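Local coordinates for protein 4-dehydrase (Streptomyces venezuelae, PDB 2PO3) that probably acts as a pyridoxal-phosphate-dependent sugar aminotransferase in the biosynthesis of desosamine, holding its TDP-sugar product here as an external aldimine, at residues R31-L34 with Y35-D39; R55-E58 with E59-G63; E336-P339 with Y340-Q343; A133-T136 with P137-A141; N269-A272 with Y273-H276. All coordinates share one frame; numbering follows the deposited sequence. Where two conformers were deposited one is given.

Contact 1: residues R31-L34 with Y35-D39; sequences RARL and YERLD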
loop_
_atom_site.group_PDB
_atom_site.type_symbol
_atom_site.label_atom_id
_atom_site.label_comp_id
_atom_site.label_asym_id
_atom_site.label_seq_id
_atom_site.Cartn_x
_atom_site.Cartn_y
_atom_site.Cartn_z
ATOM N N ARG A 31 15.597 18.222 -7.374
ATOM C CA ARG A 31 14.275 18.724 -7.100
ATOM C C ARG A 31 13.482 19.210 -8.311
ATOM O O ARG A 31 12.274 19.011 -8.445
ATOM C CB ARG A 31 14.332 19.750 -5.981
ATOM C CG ARG A 31 13.337 19.319 -4.920
ATOM C CD ARG A 31 13.377 20.146 -3.647
ATOM N NE ARG A 31 14.281 19.554 -2.671
ATOM C CZ ARG A 31 14.289 19.880 -1.393
ATOM N NH1 ARG A 31 13.463 20.792 -0.886
ATOM N NH2 ARG A 31 15.159 19.272 -0.607
ATOM N N ALA A 32 14.187 19.876 -9.205
ATOM C CA ALA A 32 13.609 20.437 -10.411
ATOM C C ALA A 32 13.026 19.369 -11.279
ATOM O O ALA A 32 11.955 19.567 -11.842
ATOM C CB ALA A 32 14.628 21.243 -11.221
ATOM N N ARG A 33 13.761 18.262 -11.396
ATOM C CA ARG A 33 13.312 17.149 -12.206
ATOM C C ARG A 33 12.033 16.537 -11.604
ATOM O O ARG A 33 11.079 16.197 -12.314
ATOM C CB ARG A 33 14.440 16.120 -12.389
ATOM C CG ARG A 33 14.960 15.910 -13.819
ATOM C CD ARG A 33 14.055 16.463 -14.928
ATOM N NE ARG A 33 13.513 15.467 -15.868
ATOM C CZ ARG A 33 12.232 15.455 -16.280
ATOM N NH1 ARG A 33 11.347 16.357 -15.853
ATOM N NH2 ARG A 33 11.802 14.525 -17.143
ATOM N N LEU A 34 12.018 16.410 -10.271
ATOM C CA LEU A 34 10.867 15.858 -9.569
ATOM C C LEU A 34 9.607 16.706 -9.782
ATOM O O LEU A 34 8.524 16.196 -10.105
ATOM C CB LEU A 34 11.125 15.785 -8.064
ATOM C CG LEU A 34 9.852 15.336 -7.374
ATOM C CD1 LEU A 34 9.502 13.902 -7.796
ATOM C CD2 LEU A 34 9.991 15.474 -5.865
ATOM N N TYR A 35 9.747 18.024 -9.576
ATOM C CA TYR A 35 8.614 18.915 -9.746
ATOM C C TYR A 35 8.038 18.978 -11.146
ATOM O O TYR A 35 6.827 19.017 -11.348
ATOM C CB TYR A 35 8.797 20.250 -9.081
ATOM C CG TYR A 35 8.903 20.189 -7.569
ATOM C CD1 TYR A 35 8.090 19.384 -6.782
ATOM C CD2 TYR A 35 9.829 20.985 -6.901
ATOM C CE1 TYR A 35 8.155 19.410 -5.388
ATOM C CE2 TYR A 35 9.988 20.948 -5.517
ATOM C CZ TYR A 35 9.103 20.195 -4.740
ATOM O OH TYR A 35 9.260 20.145 -3.368
ATOM N N GLU A 36 8.906 18.954 -12.133
ATOM C CA GLU A 36 8.400 18.983 -13.482
ATOM C C GLU A 36 7.430 17.848 -13.667
ATOM O O GLU A 36 6.308 18.029 -14.173
ATOM C CB GLU A 36 9.531 18.730 -14.485
ATOM C CG GLU A 36 10.491 19.915 -14.587
ATOM C CD GLU A 36 11.471 19.658 -15.679
ATOM O OE1 GLU A 36 11.285 18.822 -16.548
ATOM O OE2 GLU A 36 12.538 20.407 -15.580
ATOM N N ARG A 37 7.975 16.685 -13.257
ATOM C CA ARG A 37 7.318 15.390 -13.281
ATOM C C ARG A 37 5.968 15.505 -12.570
ATOM O O ARG A 37 4.933 15.053 -13.087
ATOM C CB ARG A 37 8.199 14.260 -12.716
ATOM C CG ARG A 37 9.112 13.644 -13.785
ATOM C CD ARG A 37 9.960 12.457 -13.321
ATOM N NE ARG A 37 10.819 11.900 -14.366
ATOM C CZ ARG A 37 12.154 11.880 -14.311
ATOM N NH1 ARG A 37 12.830 12.371 -13.267
ATOM N NH2 ARG A 37 12.844 11.359 -15.330
ATOM N N LEU A 38 5.974 16.139 -11.387
ATOM C CA LEU A 38 4.748 16.353 -10.613
ATOM C C LEU A 38 3.809 17.344 -11.292
ATOM O O LEU A 38 2.583 17.183 -11.287
ATOM C CB LEU A 38 5.013 16.910 -9.204
ATOM C CG LEU A 38 5.866 15.979 -8.350
ATOM C CD1 LEU A 38 5.944 16.493 -6.921
ATOM C CD2 LEU A 38 5.241 14.595 -8.390
ATOM N N ASP A 39 4.386 18.392 -11.861
ATOM C CA ASP A 39 3.567 19.386 -12.544
ATOM C C ASP A 39 2.793 18.737 -13.670
ATOM O O ASP A 39 1.574 18.862 -13.779
ATOM C CB ASP A 39 4.442 20.498 -13.131
ATOM C CG ASP A 39 4.484 21.612 -12.143
ATOM O OD1 ASP A 39 3.554 21.824 -11.380
ATOM O OD2 ASP A 39 5.623 22.262 -12.137
#

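Contact 2: residues R55-E58 with E59-G63; sequences REFE and ERVAG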
loop_
_atom_site.group_PDB
_atom_site.type_symbol
_atom_site.label_atom_id
_atom_site.label_comp_id
_atom_site.label_asym_id
_atom_site.label_seq_id
_atom_site.Cartn_x
_atom_site.Cartn_y
_atom_site.Cartn_z
ATOM N N ARG A 55 4.143 3.697 -15.763
ATOM C CA ARG A 55 4.531 2.894 -16.908
ATOM C C ARG A 55 5.967 3.109 -17.268
ATOM O O ARG A 55 6.660 2.163 -17.578
ATOM C CB ARG A 55 3.656 3.122 -18.144
ATOM C CG ARG A 55 2.258 2.572 -17.931
ATOM C CD ARG A 55 2.326 1.168 -17.333
ATOM N NE ARG A 55 1.149 0.397 -17.668
ATOM C CZ ARG A 55 0.326 -0.125 -16.770
ATOM N NH1 ARG A 55 0.544 0.002 -15.457
ATOM N NH2 ARG A 55 -0.738 -0.797 -17.222
ATOM N N GLU A 56 6.404 4.349 -17.225
ATOM C CA GLU A 56 7.799 4.638 -17.539
ATOM C C GLU A 56 8.746 3.947 -16.558
ATOM O O GLU A 56 9.732 3.275 -16.900
ATOM C CB GLU A 56 8.062 6.154 -17.587
ATOM C CG GLU A 56 9.407 6.504 -18.255
ATOM C CD GLU A 56 9.786 7.951 -18.041
ATOM O OE1 GLU A 56 8.953 8.843 -17.966
ATOM O OE2 GLU A 56 11.084 8.147 -17.911
ATOM N N PHE A 57 8.419 4.117 -15.297
ATOM C CA PHE A 57 9.189 3.517 -14.210
ATOM C C PHE A 57 9.251 1.997 -14.394
ATOM O O PHE A 57 10.308 1.387 -14.407
ATOM C CB PHE A 57 8.509 3.889 -12.865
ATOM C CG PHE A 57 9.202 3.418 -11.599
ATOM C CD1 PHE A 57 10.348 4.063 -11.141
ATOM C CD2 PHE A 57 8.704 2.353 -10.845
ATOM C CE1 PHE A 57 10.984 3.646 -9.973
ATOM C CE2 PHE A 57 9.323 1.918 -9.672
ATOM C CZ PHE A 57 10.481 2.567 -9.251
ATOM N N GLU A 58 8.095 1.378 -14.571
ATOM C CA GLU A 58 8.027 -0.062 -14.752
ATOM C C GLU A 58 9.010 -0.535 -15.788
ATOM O O GLU A 58 9.616 -1.615 -15.686
ATOM C CB GLU A 58 6.592 -0.526 -15.105
ATOM C CG GLU A 58 5.639 -0.451 -13.905
ATOM C CD GLU A 58 4.249 -0.732 -14.345
ATOM O OE1 GLU A 58 3.891 -0.544 -15.479
ATOM O OE2 GLU A 58 3.475 -1.202 -13.411
ATOM N N GLU A 59 9.140 0.303 -16.810
ATOM C CA GLU A 59 10.017 0.011 -17.928
ATOM C C GLU A 59 11.493 -0.006 -17.547
ATOM O O GLU A 59 12.231 -0.964 -17.821
ATOM C CB GLU A 59 9.721 0.981 -19.083
ATOM C CG GLU A 59 10.501 0.610 -20.355
ATOM C CD GLU A 59 10.476 1.732 -21.340
ATOM O OE1 GLU A 59 9.878 1.652 -22.402
ATOM O OE2 GLU A 59 11.093 2.816 -20.903
ATOM N N ARG A 60 11.899 1.097 -16.915
ATOM C CA ARG A 60 13.247 1.214 -16.468
ATOM C C ARG A 60 13.496 0.096 -15.467
ATOM O O ARG A 60 14.463 -0.666 -15.563
ATOM C CB ARG A 60 13.510 2.603 -15.904
ATOM C CG ARG A 60 13.119 3.705 -16.875
ATOM C CD ARG A 60 13.457 5.066 -16.300
ATOM N NE ARG A 60 14.869 5.200 -15.926
ATOM C CZ ARG A 60 15.363 6.304 -15.342
ATOM N NH1 ARG A 60 14.599 7.381 -15.128
ATOM N NH2 ARG A 60 16.657 6.367 -15.038
ATOM N N VAL A 61 12.594 -0.038 -14.511
ATOM C CA VAL A 61 12.764 -1.095 -13.525
ATOM C C VAL A 61 13.006 -2.459 -14.133
ATOM O O VAL A 61 13.951 -3.141 -13.739
ATOM C CB VAL A 61 11.674 -1.117 -12.447
ATOM C CG1 VAL A 61 11.811 -2.402 -11.631
ATOM C CG2 VAL A 61 11.764 0.148 -11.572
ATOM N N ALA A 62 12.161 -2.856 -15.101
ATOM C CA ALA A 62 12.326 -4.158 -15.735
ATOM C C ALA A 62 13.655 -4.289 -16.490
ATOM O O ALA A 62 14.310 -5.333 -16.501
ATOM C CB ALA A 62 11.118 -4.604 -16.562
ATOM N N GLY A 63 14.057 -3.197 -17.119
ATOM C CA GLY A 63 15.297 -3.249 -17.848
ATOM C C GLY A 63 16.424 -3.617 -16.921
ATOM O O GLY A 63 17.223 -4.501 -17.236
#

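Contact 3: residues E336-P339 with Y340-Q343; sequences ELEP and YRGQ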
loop_
_atom_site.group_PDB
_atom_site.type_symbol
_atom_site.label_atom_id
_atom_site.label_comp_id
_atom_site.label_asym_id
_atom_site.label_seq_id
_atom_site.Cartn_x
_atom_site.Cartn_y
_atom_site.Cartn_z
ATOM N N GLU A 336 13.081 -15.646 15.459
ATOM C CA GLU A 336 13.038 -15.198 16.835
ATOM C C GLU A 336 12.080 -14.043 17.016
ATOM O O GLU A 336 12.024 -13.456 18.091
ATOM C CB GLU A 336 14.419 -14.758 17.337
ATOM C CG GLU A 336 15.420 -15.928 17.338
ATOM C CD GLU A 336 16.528 -15.747 18.332
ATOM O OE1 GLU A 336 16.345 -15.431 19.499
ATOM O OE2 GLU A 336 17.710 -15.860 17.785
ATOM N N LEU A 337 11.317 -13.720 15.969
ATOM C CA LEU A 337 10.391 -12.610 16.098
ATOM C C LEU A 337 8.976 -13.156 16.155
ATOM O O LEU A 337 8.777 -14.258 15.668
ATOM C CB LEU A 337 10.467 -11.726 14.829
ATOM C CG LEU A 337 11.772 -10.949 14.578
ATOM C CD1 LEU A 337 11.640 -10.191 13.250
ATOM C CD2 LEU A 337 11.975 -9.931 15.699
ATOM N N GLU A 338 8.014 -12.392 16.722
ATOM C CA GLU A 338 6.623 -12.852 16.753
ATOM C C GLU A 338 6.023 -12.723 15.370
ATOM O O GLU A 338 6.344 -11.815 14.628
ATOM C CB GLU A 338 5.741 -12.121 17.762
ATOM C CG GLU A 338 6.361 -12.186 19.168
ATOM C CD GLU A 338 6.083 -13.514 19.823
ATOM O OE1 GLU A 338 5.301 -14.361 19.381
ATOM O OE2 GLU A 338 6.801 -13.670 20.897
ATOM N N PRO A 339 5.165 -13.652 15.010
ATOM C CA PRO A 339 4.787 -14.730 15.916
ATOM C C PRO A 339 5.659 -15.991 15.774
ATOM O O PRO A 339 5.209 -17.043 16.220
ATOM C CB PRO A 339 3.386 -15.084 15.340
ATOM C CG PRO A 339 3.491 -14.918 13.819
ATOM C CD PRO A 339 4.553 -13.832 13.644
ATOM N N TYR A 340 6.871 -15.953 15.161
ATOM C CA TYR A 340 7.692 -17.173 14.964
ATOM C C TYR A 340 8.414 -17.659 16.188
ATOM O O TYR A 340 8.700 -18.851 16.338
ATOM C CB TYR A 340 8.671 -17.091 13.747
ATOM C CG TYR A 340 8.004 -16.304 12.666
ATOM C CD1 TYR A 340 8.411 -15.003 12.372
ATOM C CD2 TYR A 340 6.900 -16.848 12.007
ATOM C CE1 TYR A 340 7.740 -14.262 11.398
ATOM C CE2 TYR A 340 6.216 -16.111 11.040
ATOM C CZ TYR A 340 6.637 -14.813 10.740
ATOM O OH TYR A 340 5.960 -14.096 9.775
ATOM N N ARG A 341 8.708 -16.672 17.017
ATOM C CA ARG A 341 9.427 -16.831 18.243
ATOM C C ARG A 341 8.942 -17.996 19.073
ATOM O O ARG A 341 7.773 -18.085 19.418
ATOM C CB ARG A 341 9.249 -15.578 19.048
ATOM C CG ARG A 341 9.908 -15.732 20.393
ATOM C CD ARG A 341 9.980 -14.411 21.136
ATOM N NE ARG A 341 11.124 -14.348 22.043
ATOM C CZ ARG A 341 12.391 -14.097 21.680
ATOM N NH1 ARG A 341 12.761 -13.859 20.419
ATOM N NH2 ARG A 341 13.341 -14.081 22.621
ATOM N N GLY A 342 9.843 -18.905 19.414
ATOM C CA GLY A 342 9.433 -20.018 20.248
ATOM C C GLY A 342 8.733 -21.182 19.576
ATOM O O GLY A 342 8.352 -22.148 20.229
ATOM N N GLN A 343 8.551 -21.086 18.278
ATOM C CA GLN A 343 7.928 -22.174 17.587
ATOM C C GLN A 343 9.043 -23.080 17.099
ATOM O O GLN A 343 10.211 -22.706 17.118
ATOM C CB GLN A 343 6.969 -21.681 16.507
ATOM C CG GLN A 343 5.832 -20.863 17.161
ATOM C CD GLN A 343 4.804 -20.384 16.148
ATOM O OE1 GLN A 343 3.650 -20.089 16.513
ATOM N NE2 GLN A 343 5.195 -20.310 14.872
HETATM O O HOH W 1 5.014 -17.343 19.655
#

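Contact 4: residues A133-T136 with P137-A141; sequences AAVT and PRTSA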
loop_
_atom_site.group_PDB
_atom_site.type_symbol
_atom_site.label_atom_id
_atom_site.label_comp_id
_atom_site.label_asym_id
_atom_site.label_seq_id
_atom_site.Cartn_x
_atom_site.Cartn_y
_atom_site.Cartn_z
ATOM N N ALA A 133 15.941 -30.679 3.249
ATOM C CA ALA A 133 15.525 -31.185 4.542
ATOM C C ALA A 133 14.344 -30.466 5.142
ATOM O O ALA A 133 13.711 -30.994 6.034
ATOM C CB ALA A 133 16.699 -31.083 5.507
ATOM N N ALA A 134 14.070 -29.249 4.686
ATOM C CA ALA A 134 12.962 -28.460 5.216
ATOM C C ALA A 134 11.639 -28.697 4.477
ATOM O O ALA A 134 10.559 -28.430 5.020
ATOM C CB ALA A 134 13.325 -26.970 5.239
ATOM N N VAL A 135 11.736 -29.188 3.238
ATOM C CA VAL A 135 10.583 -29.487 2.377
ATOM C C VAL A 135 9.573 -30.432 3.047
ATOM O O VAL A 135 9.943 -31.249 3.895
ATOM C CB VAL A 135 11.009 -30.098 1.031
ATOM C CG1 VAL A 135 9.776 -30.415 0.175
ATOM C CG2 VAL A 135 12.002 -29.185 0.309
ATOM N N THR A 136 8.297 -30.333 2.664
ATOM C CA THR A 136 7.234 -31.192 3.210
ATOM C C THR A 136 6.077 -31.344 2.223
ATOM O O THR A 136 6.174 -30.810 1.109
ATOM C CB THR A 136 6.735 -30.850 4.632
ATOM O OG1 THR A 136 5.645 -29.931 4.574
ATOM C CG2 THR A 136 7.860 -30.307 5.501
ATOM N N PRO A 137 4.999 -32.076 2.607
ATOM C CA PRO A 137 3.885 -32.222 1.690
ATOM C C PRO A 137 3.187 -30.871 1.508
ATOM O O PRO A 137 2.545 -30.642 0.505
ATOM C CB PRO A 137 2.960 -33.308 2.257
ATOM C CG PRO A 137 3.738 -33.993 3.368
ATOM C CD PRO A 137 4.846 -33.032 3.746
ATOM N N ARG A 138 3.359 -29.960 2.475
ATOM C CA ARG A 138 2.777 -28.623 2.448
ATOM C C ARG A 138 3.579 -27.550 1.698
ATOM O O ARG A 138 3.060 -26.489 1.357
ATOM C CB ARG A 138 2.512 -28.147 3.858
ATOM C CG ARG A 138 1.578 -29.097 4.564
ATOM C CD ARG A 138 1.664 -29.020 6.081
ATOM N NE ARG A 138 2.973 -29.340 6.655
ATOM C CZ ARG A 138 3.362 -30.556 7.019
ATOM N NH1 ARG A 138 2.598 -31.632 6.869
ATOM N NH2 ARG A 138 4.570 -30.700 7.540
ATOM N N THR A 139 4.853 -27.797 1.425
ATOM C CA THR A 139 5.661 -26.811 0.730
ATOM C C THR A 139 5.254 -26.484 -0.696
ATOM O O THR A 139 5.154 -27.365 -1.549
ATOM C CB THR A 139 7.147 -27.205 0.720
ATOM O OG1 THR A 139 7.436 -27.761 1.982
ATOM C CG2 THR A 139 8.040 -25.982 0.491
ATOM N N SER A 140 5.059 -25.195 -0.968
ATOM C CA SER A 140 4.729 -24.787 -2.318
ATOM C C SER A 140 5.905 -24.057 -2.977
ATOM O O SER A 140 6.054 -24.017 -4.204
ATOM C CB SER A 140 3.499 -23.894 -2.325
ATOM O OG SER A 140 3.513 -23.127 -1.139
ATOM N N ALA A 141 6.758 -23.426 -2.158
ATOM C CA ALA A 141 7.860 -22.671 -2.730
ATOM C C ALA A 141 8.988 -22.345 -1.767
ATOM O O ALA A 141 8.926 -22.545 -0.547
ATOM C CB ALA A 141 7.331 -21.351 -3.304
HETATM O O HOH W 2 8.254 -26.491 4.221
#

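Contact 5: residues N269-A272 with Y273-H276; sequences NHAA and YREH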
loop_
_atom_site.group_PDB
_atom_site.type_symbol
_atom_site.label_atom_id
_atom_site.label_comp_id
_atom_site.label_asym_id
_atom_site.label_seq_id
_atom_site.Cartn_x
_atom_site.Cartn_y
_atom_site.Cartn_z
ATOM N N ASN A 269 32.498 5.229 -0.676
ATOM C CA ASN A 269 32.329 5.180 0.753
ATOM C C ASN A 269 32.799 3.843 1.292
ATOM O O ASN A 269 33.356 3.734 2.381
ATOM C CB ASN A 269 30.852 5.357 1.155
ATOM C CG ASN A 269 30.431 6.796 1.055
ATOM O OD1 ASN A 269 31.265 7.637 0.737
ATOM N ND2 ASN A 269 29.152 7.080 1.299
ATOM N N HIS A 270 32.545 2.801 0.521
ATOM C CA HIS A 270 32.919 1.470 0.967
ATOM C C HIS A 270 34.422 1.297 1.062
ATOM O O HIS A 270 34.976 0.793 2.045
ATOM C CB HIS A 270 32.241 0.334 0.151
ATOM C CG HIS A 270 32.814 -1.064 0.320
ATOM N ND1 HIS A 270 32.313 -1.963 1.265
ATOM C CD2 HIS A 270 33.831 -1.713 -0.336
ATOM C CE1 HIS A 270 33.009 -3.101 1.174
ATOM N NE2 HIS A 270 33.934 -2.980 0.229
ATOM N N ALA A 271 35.087 1.718 0.002
ATOM C CA ALA A 271 36.520 1.590 0.013
ATOM C C ALA A 271 37.103 2.369 1.181
ATOM O O ALA A 271 38.043 1.908 1.836
ATOM C CB ALA A 271 37.099 1.976 -1.337
ATOM N N ALA A 272 36.516 3.545 1.423
ATOM C CA ALA A 272 36.966 4.404 2.498
ATOM C C ALA A 272 36.877 3.722 3.828
ATOM O O ALA A 272 37.785 3.802 4.649
ATOM C CB ALA A 272 36.180 5.704 2.562
ATOM N N TYR A 273 35.756 3.054 4.049
ATOM C CA TYR A 273 35.617 2.379 5.315
ATOM C C TYR A 273 36.627 1.266 5.373
ATOM O O TYR A 273 37.265 1.055 6.394
ATOM C CB TYR A 273 34.227 1.738 5.500
ATOM C CG TYR A 273 33.118 2.630 6.063
ATOM C CD1 TYR A 273 32.051 3.041 5.256
ATOM C CD2 TYR A 273 33.119 3.028 7.401
ATOM C CE1 TYR A 273 31.009 3.833 5.749
ATOM C CE2 TYR A 273 32.101 3.830 7.916
ATOM C CZ TYR A 273 31.038 4.222 7.091
ATOM O OH TYR A 273 30.012 5.007 7.590
ATOM N N ARG A 274 36.766 0.535 4.272
ATOM C CA ARG A 274 37.712 -0.587 4.277
ATOM C C ARG A 274 39.076 -0.149 4.715
ATOM O O ARG A 274 39.749 -0.737 5.573
ATOM C CB ARG A 274 37.835 -1.246 2.917
ATOM C CG ARG A 274 38.064 -2.751 2.975
ATOM C CD ARG A 274 38.219 -3.372 1.590
ATOM N NE ARG A 274 38.709 -2.411 0.584
ATOM C CZ ARG A 274 38.064 -2.100 -0.567
ATOM N NH1 ARG A 274 38.542 -1.219 -1.465
ATOM N NH2 ARG A 274 36.901 -2.709 -0.815
ATOM N N GLU A 275 39.488 0.932 4.099
ATOM C CA GLU A 275 40.781 1.466 4.424
ATOM C C GLU A 275 40.866 2.001 5.856
ATOM O O GLU A 275 41.845 1.760 6.554
ATOM C CB GLU A 275 41.246 2.484 3.364
ATOM C CG GLU A 275 40.476 3.805 3.476
ATOM C CD GLU A 275 41.286 4.992 3.037
ATOM O OE1 GLU A 275 42.435 5.179 3.398
ATOM O OE2 GLU A 275 40.628 5.788 2.214
ATOM N N HIS A 276 39.858 2.726 6.317
ATOM C CA HIS A 276 39.917 3.236 7.677
ATOM C C HIS A 276 39.776 2.205 8.778
ATOM O O HIS A 276 39.987 2.533 9.947
ATOM C CB HIS A 276 38.885 4.324 7.964
ATOM C CG HIS A 276 39.249 5.503 7.169
ATOM N ND1 HIS A 276 40.518 6.045 7.278
ATOM C CD2 HIS A 276 38.538 6.196 6.253
ATOM C CE1 HIS A 276 40.563 7.060 6.439
ATOM N NE2 HIS A 276 39.392 7.179 5.813
#

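Contact 1: residues R31-L34 with Y35-D39
Arg-33 is bent nearly eclipsed at chi2 (-16°) and again at chi3, whereas Glu-36 extends straight beyond CG; the two bends curl the guanidinium back to the carboxylate three residues on. NH1 of Arg-33 meets OE1 of Glu-36 at 2.6 Å, a salt bridge made through a single nitrogen, since Arg-33 NE stays 4.1 Å from that oxygen and the two planes are 42° apart. The same guanidinium lies flat on that of Arg-37, centres 4.1 Å apart and planes at 28°. Arg-37 NH1, which also hydrogen-bonds Thr-254 OG1, salt-bridges Asp-257; this aspartate and Glu-36 probably offset the two like charges. With a leucine in place of Arg-33, Glu-36 would probably lose its mate and the Arg-37 guanidinium the flat group on its face. Arg-31 CG runs alongside the Tyr-35 ring, 3.8 Å from CE2, and Leu-34 CG touches Leu-38 CD1 at 4.1 Å. Arg-31 NH1 ends on Asp-43 of the second subunit and Tyr-35 OH on Asp-39 of that subunit, while the two Tyr-35 rings meet edge-to-face. Helix 31-44 is thus a dimer-interface helix: its Arg-31 and Tyr-35 side meets the second subunit, and Arg-37 faces helix 246-276.

Contact 2: residues R55-E58 with E59-G63
Phe-57 and Val-61, one helical turn apart, form an i, i+4 pair on the close-packed side of helix 52-65, in a protein whose family belongs to the PLP-dependent aminotransferases; this side of the helix leans on the central mixed sheet and on helix 246-276. The evidence for tight packing is a CH-pi contact: Val-61 CG2 stands 3.6 Å from the centroid of the Phe-57 ring, only 15° off the ring normal. Phe-57 CG is anti to the backbone N (chi1 -177°), which swings the ring along the helix until one face receives the methyl. Phe-196 meets this ring edge-to-face, Leu-253 and Leu-256 of helix 246-276 add to the packing, and Val-61 itself touches Ala-209 and Val-211 of strand 208-212. The backbone bond of the same turn is short and straight, Val-61 N donating to Phe-57 O at 2.7 Å.

Looseness is confined to a few groups. Glu-59 is exposed and poorly ordered, which agrees with a side chain that little restrains. Glu-56 OE2 remains 4.5 Å from Arg-60 NH1, opposite charges too far apart for a salt bridge, yet Arg-60 is held by its salt bridge to Asp-257. Between the two regimes lies Glu-58, buried yet charged: its OE2 salt-bridges Arg-222 and also takes the backbone N of Ala-72, and its OE1 is reached by NH1 of Arg-55 at 3.4 Å. The valine methyl is set slightly toward the ring's rim, equally near CE2 and CZ of Phe-57, each 3.6 Å from Val-61 CG2.

Contact 3: residues E336-P339 with Y340-Q343
The chain folds so that Leu-337 O receives Arg-341 N at 2.8 Å, the donor standing 53° out of the carbonyl plane, with a cis peptide before Pro-339 and then a type II beta turn from Tyr-340 to Gln-343. Gly-342 takes the third position of that turn with positive phi, where a side chain would collide with the carbonyl oxygen before it. Among the side chains, Pro-339 and Tyr-340 lie side by side: Pro-339 CD sits over one face of the Tyr-340 ring, 3.8 Å from its centroid and 14° off the normal, a CH-pi contact. Tyr-340 OH bonds to ND1 of His-105, tying the loop to helix 102-109. Arg-341 runs extended as far as NE, and its NH1 then reaches back to Glu-336 O with the carbonyl at the guanidinium edge; the bond is very short at 2.5 Å, so its exact length is doubtful. Glu-338 OE2 lies against Arg-341 CD at 3.3 Å, and its OE1 shares a water with Arg-341 O. Glu-336 OE1 is 4.0 Å from Arg-341 NH1. One N-H of the guanidinium is given to a backbone carbonyl, and the nearby glutamates, neither in salt-bridge range, probably still favour its positive charge electrostatically.

Contact 4: residues A133-T136 with P137-A141
Thr-136 and Arg-138 cross obliquely, with the threonine hydroxyl over one face of the guanidinium in the conformer described, one of two deposited for the arginine: OG1 of Thr-136 is 3.0 Å above the Arg-138 plane, displaced toward its rim. The hydroxyl makes no hydrogen bond to the guanidinium; its bond within the turn comes from Arg-138 N, 3.1 Å from Thr-136 OG1 with an N-H...O angle of 152°, an ST turn. Both groups share Glu-92 at the start of strand 92-96, whose OE1 bonds Thr-136 OG1 and whose OE2 salt-bridges Arg-138 NE. A valine at Thr-136 would probably leave Arg-138 N without this acceptor and Glu-92 OE1 without its hydroxyl partner.

Thr-139 turns its hydroxyl back to the start of the turn. Its OG1 is set anti to the carbonyl carbon (chi1 -39°) and accepts Thr-136 N at 2.8 Å, while Thr-139 N gives only a weak bond to Thr-136 O. Val-135 lies at about a right angle to Thr-139, CG1 to OG1 4.0 Å. The hydroxyl of Thr-139 also donates to a water 2.7 Å away, which in turn donates to Ala-134 O. The two hydroxyls accept the N-H groups of Arg-138 and Thr-136, and side chains thereby help to satisfy the backbone where the loop enters strand 139-145.

Contact 5: residues N269-A272 with Y273-H276
Arg-274 wraps back over Ala-271, and its route can be followed atom by atom. CB rests on the preceding helical turn, 3.3 Å from Ala-271 O and 3.6 Å from His-270 O. CG and CD only carry the chain on, and a sharp bend at chi3 (26°), about the CG-CD bond, sets NE so that the terminal group turns back along the helix. CZ then lies over Ala-271, whose CA is 3.7 Å from the guanidinium plane and set toward its rim. NH1 touches the methyl of that alanine, Arg-274 NH1 to Ala-271 CB being 3.5 Å. NH2 comes to the imidazole of His-270 at the ring edge, with NE2 of His-270 3.2 Å from Arg-274 NH2 and the two planes 75° apart. The arginine is exposed and also touches a crystal neighbour, so its position may owe something to the lattice.

These i, i+3 (Ala-271) and i, i+4 (His-270) contacts lie near the C-terminal end of helix 246-276, the longest helix of the chain, whose other side packs on helix 369-394. The Tyr-273 ring packs there: CD1 passes 3.2 Å from Asn-269 O, the ring touches Ile-372 and Val-375, and OH bonds Pro-362 O. Asn-269, buried one turn earlier, gives its ND2 to Thr-363 OG1. At the helix end, His-276 N bonds Ala-272 O, and its ring follows the same carbonyl, CD2 of His-276 lying 3.0 Å from Ala-272 O. The carbonyl of His-276, in its turn, accepts NH2 of Arg-380 from helix 369-394.

Overall arrangement
Contacts 1, 2 and 5 are helical and partly buried, whereas contact 3 is a surface loop and contact 4 a surface turn leading into strand 139-145. Contact 1 and contact 2 lie on successive helices, with nearest atoms about 4 Å apart, and both reach helix 246-276, which carries contact 5; Asp-257 of that helix pairs with Arg-37 of the first and Arg-60 of the second. Contact 1 combines a charged stack toward helix 246-276 with an aromatic and salt-bridged dimer side, an aromatic-aliphatic pair serves the sheet side in contact 2, and backbone-directed polar groups dominate contacts 3 and 4, whose centres are 19 Å apart. Contacts 1 and 3 touch the second subunit from opposite sides of the chain's centre.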